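Long-range contact in Thg1-like uncharacterized protein (Bacillus thuringiensis, PDB 4KGM), which probably adds nucleotides to the 5' end of tRNA, as a tRNA(His) guanylyltransferase-like enzyme that binds ATP and magnesium in a polymerase palm-like catalytic domain: residues Q62-V70 with S78-K86. Numbering follows the deposited sequence.
Sequences QNIMGAKLV and SILITNYDK
Strands 67-70 and 78-81 pair antiparallel, the axes of these short segments 4.8 Å apart at closest approach, as the open end of the hairpin 67-73/76-81. Ala-67 faces Ile-81 and Val-70 faces Ile-79 as non-hydrogen-bonded pairs; between them a beta bulge at Lys-68 shifts the register by one, so that Lys-68 N donates to Leu-80 O (2.9 Å) and Leu-80 N to Leu-69 O (2.8 Å). Ahead of the strand, a type II turn from Ile-64 to Ala-67, with Gly-66 at positive phi, presents Gly-66 O to Thr-82 N at 3.0 Å.

On the face of Ala-67, Val-70, Ile-79 and Ile-81, Ile-64 meets two isoleucines by separate branches: its CD1 touches Ile-79 CD1 tip to tip (3.8 Å), while its CG2 lies against Ile-81 CD1 (3.7 Å), the two side chains crossing at about a right angle. Val-70 CG1 runs alongside Ile-79 CG1. From the bulge, the side chain of Lys-68 bends at chi2 (-68°) and again at chi4 (-69°), which curls it across Thr-82 and brings NZ to Asp-85 OD1 in a salt bridge whose hydrogen bond is weak (3.2 Å); NZ also makes a weak bond back to Gly-66 O, which thus takes both Thr-82 N and this amine. The other carboxylate oxygen, OD2, accepts Thr-82 OG1 on its syn side (3.2 Å), so both oxygens of Asp-85 are engaged and its carboxylate is tied to the end of the hairpin.

The hairpin lies in the middle of the palm-like antiparallel sheet: Ile-79 and Ile-81 bond through their backbones to strand 25-31, and Val-70 to strand 200-206. Leu-69 and Leu-80, on the opposite face from Ile-79, pack against Phe-144 of helix 140-160 and Phe-236 of helix 231-237.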
loop_
_atom_site.group_PDB
_atom_site.type_symbol
_atom_site.label_atom_id
_atom_site.label_comp_id
_atom_site.label_asym_id
_atom_site.label_seq_id
_atom_site.Cartn_x
_atom_site.Cartn_y
_atom_site.Cartn_z
ATOM N N GLN A 62 -9.053 15.615 -21.998
ATOM C CA GLN A 62 -9.333 17.032 -21.798
ATOM C C GLN A 62 -9.413 17.404 -20.321
ATOM O O GLN A 62 -9.195 18.558 -19.954
ATOM C CB GLN A 62 -10.645 17.419 -22.489
ATOM C CG GLN A 62 -10.573 17.437 -24.006
ATOM C CD GLN A 62 -11.945 17.424 -24.660
ATOM O OE1 GLN A 62 -12.909 16.894 -24.103
ATOM N NE2 GLN A 62 -12.037 18.009 -25.849
ATOM N N ASN A 63 -9.731 16.428 -19.476
ATOM C CA ASN A 63 -9.992 16.708 -18.067
ATOM C C ASN A 63 -8.977 16.125 -17.086
ATOM O O ASN A 63 -9.126 16.278 -15.874
ATOM C CB ASN A 63 -11.405 16.256 -17.685
ATOM C CG ASN A 63 -12.477 17.184 -18.222
ATOM O OD1 ASN A 63 -12.860 18.155 -17.567
ATOM N ND2 ASN A 63 -12.969 16.890 -19.422
ATOM N N ILE A 64 -7.951 15.459 -17.606
ATOM C CA ILE A 64 -6.936 14.850 -16.751
ATOM C C ILE A 64 -5.614 15.610 -16.812
ATOM O O ILE A 64 -5.001 15.725 -17.874
ATOM C CB ILE A 64 -6.706 13.370 -17.112
ATOM C CG1 ILE A 64 -7.949 12.544 -16.774
ATOM C CG2 ILE A 64 -5.501 12.825 -16.369
ATOM C CD1 ILE A 64 -7.845 11.087 -17.171
ATOM N N MET A 65 -5.186 16.130 -15.664
ATOM C CA MET A 65 -3.944 16.890 -15.574
ATOM C C MET A 65 -2.735 16.029 -15.931
ATOM O O MET A 65 -2.501 14.988 -15.316
ATOM C CB MET A 65 -3.774 17.472 -14.167
ATOM C CG MET A 65 -2.488 18.264 -13.971
ATOM S SD MET A 65 -2.284 18.885 -12.283
ATOM C CE MET A 65 -3.852 19.716 -12.035
ATOM N N GLY A 66 -1.981 16.465 -16.934
ATOM C CA GLY A 66 -0.783 15.760 -17.356
ATOM C C GLY A 66 -1.016 14.690 -18.407
ATOM O O GLY A 66 -0.089 13.965 -18.771
ATOM N N ALA A 67 -2.247 14.584 -18.899
ATOM C CA ALA A 67 -2.584 13.585 -19.913
ATOM C C ALA A 67 -1.859 13.857 -21.230
ATOM O O ALA A 67 -1.941 14.954 -21.783
ATOM C CB ALA A 67 -4.087 13.527 -20.133
ATOM N N LYS A 68 -1.148 12.849 -21.723
ATOM C CA LYS A 68 -0.351 12.995 -22.934
ATOM C C LYS A 68 -0.886 12.148 -24.084
ATOM O O LYS A 68 -0.877 12.577 -25.236
ATOM C CB LYS A 68 1.107 12.629 -22.652
ATOM C CG LYS A 68 1.810 13.590 -21.706
ATOM C CD LYS A 68 1.993 14.953 -22.349
ATOM C CE LYS A 68 2.550 15.962 -21.360
ATOM N NZ LYS A 68 1.563 16.297 -20.296
ATOM N N LEU A 69 -1.351 10.946 -23.766
ATOM C CA LEU A 69 -1.831 10.032 -24.792
ATOM C C LEU A 69 -2.893 9.084 -24.248
ATOM O O LEU A 69 -2.813 8.631 -23.106
ATOM C CB LEU A 69 -0.659 9.241 -25.388
ATOM C CG LEU A 69 -0.925 8.336 -26.594
ATOM C CD1 LEU A 69 0.265 8.357 -27.538
ATOM C CD2 LEU A 69 -1.219 6.906 -26.159
ATOM N N VAL A 70 -3.890 8.794 -25.077
ATOM C CA VAL A 70 -4.909 7.811 -24.739
ATOM C C VAL A 70 -4.942 6.734 -25.815
ATOM O O VAL A 70 -4.835 7.034 -27.000
ATOM C CB VAL A 70 -6.299 8.457 -24.634
ATOM C CG1 VAL A 70 -7.317 7.439 -24.146
ATOM C CG2 VAL A 70 -6.257 9.663 -23.704
ATOM N N SER A 78 -6.591 3.004 -22.041
ATOM C CA SER A 78 -5.348 3.282 -21.332
ATOM C C SER A 78 -4.950 4.741 -21.506
ATOM O O SER A 78 -5.002 5.278 -22.611
ATOM C CB SER A 78 -4.221 2.369 -21.817
ATOM O OG SER A 78 -4.430 1.031 -21.404
ATOM N N ILE A 79 -4.554 5.378 -20.408
ATOM C CA ILE A 79 -4.172 6.784 -20.436
ATOM C C ILE A 79 -2.770 6.991 -19.872
ATOM O O ILE A 79 -2.473 6.563 -18.754
ATOM C CB ILE A 79 -5.164 7.645 -19.635
ATOM C CG1 ILE A 79 -6.598 7.364 -20.092
ATOM C CG2 ILE A 79 -4.819 9.122 -19.769
ATOM C CD1 ILE A 79 -7.656 7.913 -19.164
ATOM N N LEU A 80 -1.908 7.639 -20.651
ATOM C CA LEU A 80 -0.562 7.973 -20.197
ATOM C C LEU A 80 -0.531 9.359 -19.570
ATOM O O LEU A 80 -0.829 10.356 -20.230
ATOM C CB LEU A 80 0.441 7.909 -21.351
ATOM C CG LEU A 80 1.803 8.555 -21.073
ATOM C CD1 LEU A 80 2.537 7.836 -19.950
ATOM C CD2 LEU A 80 2.656 8.602 -22.328
ATOM N N ILE A 81 -0.168 9.413 -18.293
ATOM C CA ILE A 81 -0.069 10.680 -17.579
ATOM C C ILE A 81 1.370 10.940 -17.147
ATOM O O ILE A 81 2.016 10.071 -16.561
ATOM C CB ILE A 81 -0.969 10.694 -16.330
ATOM C CG1 ILE A 81 -2.370 10.180 -16.672
ATOM C CG2 ILE A 81 -1.040 12.091 -15.742
ATOM C CD1 ILE A 81 -3.280 10.064 -15.472
ATOM N N THR A 82 1.870 12.133 -17.449
ATOM C CA THR A 82 3.194 12.540 -16.995
ATOM C C THR A 82 3.073 13.769 -16.105
ATOM O O THR A 82 2.229 14.632 -16.342
ATOM C CB THR A 82 4.142 12.856 -18.170
ATOM O OG1 THR A 82 3.655 13.995 -18.890
ATOM C CG2 THR A 82 4.248 11.664 -19.108
ATOM N N ASN A 83 3.918 13.845 -15.081
ATOM C CA ASN A 83 3.866 14.948 -14.129
ATOM C C ASN A 83 5.235 15.571 -13.880
ATOM O O ASN A 83 5.495 16.103 -12.801
ATOM C CB ASN A 83 3.265 14.475 -12.806
ATOM C CG ASN A 83 3.990 13.269 -12.240
ATOM O OD1 ASN A 83 5.009 12.832 -12.779
ATOM N ND2 ASN A 83 3.468 12.722 -11.145
ATOM N N TYR A 84 6.107 15.502 -14.880
ATOM C CA TYR A 84 7.467 16.011 -14.740
ATOM C C TYR A 84 7.880 16.881 -15.923
ATOM O O TYR A 84 9.063 16.967 -16.254
ATOM C CB TYR A 84 8.451 14.854 -14.565
ATOM C CG TYR A 84 8.273 13.737 -15.570
ATOM C CD1 TYR A 84 7.454 12.649 -15.290
ATOM C CD2 TYR A 84 8.924 13.768 -16.798
ATOM C CE1 TYR A 84 7.288 11.624 -16.204
ATOM C CE2 TYR A 84 8.762 12.746 -17.718
ATOM C CZ TYR A 84 7.943 11.678 -17.415
ATOM O OH TYR A 84 7.779 10.658 -18.326
ATOM N N ASP A 85 6.899 17.520 -16.551
ATOM C CA ASP A 85 7.145 18.409 -17.682
ATOM C C ASP A 85 8.081 19.541 -17.274
ATOM O O ASP A 85 9.075 19.817 -17.948
ATOM C CB ASP A 85 5.826 18.986 -18.203
ATOM C CG ASP A 85 4.819 17.909 -18.571
ATOM O OD1 ASP A 85 3.988 18.160 -19.468
ATOM O OD2 ASP A 85 4.856 16.817 -17.963
ATOM N N LYS A 86 7.750 20.191 -16.163
ATOM C CA LYS A 86 8.597 21.228 -15.588
ATOM C C LYS A 86 9.071 20.793 -14.208
ATOM O O LYS A 86 8.819 19.665 -13.783
ATOM C CB LYS A 86 7.831 22.547 -15.474
ATOM C CG LYS A 86 7.328 23.096 -16.795
ATOM C CD LYS A 86 6.550 24.384 -16.583
ATOM C CE LYS A 86 6.044 24.952 -17.897
ATOM N NZ LYS A 86 5.246 26.192 -17.688
#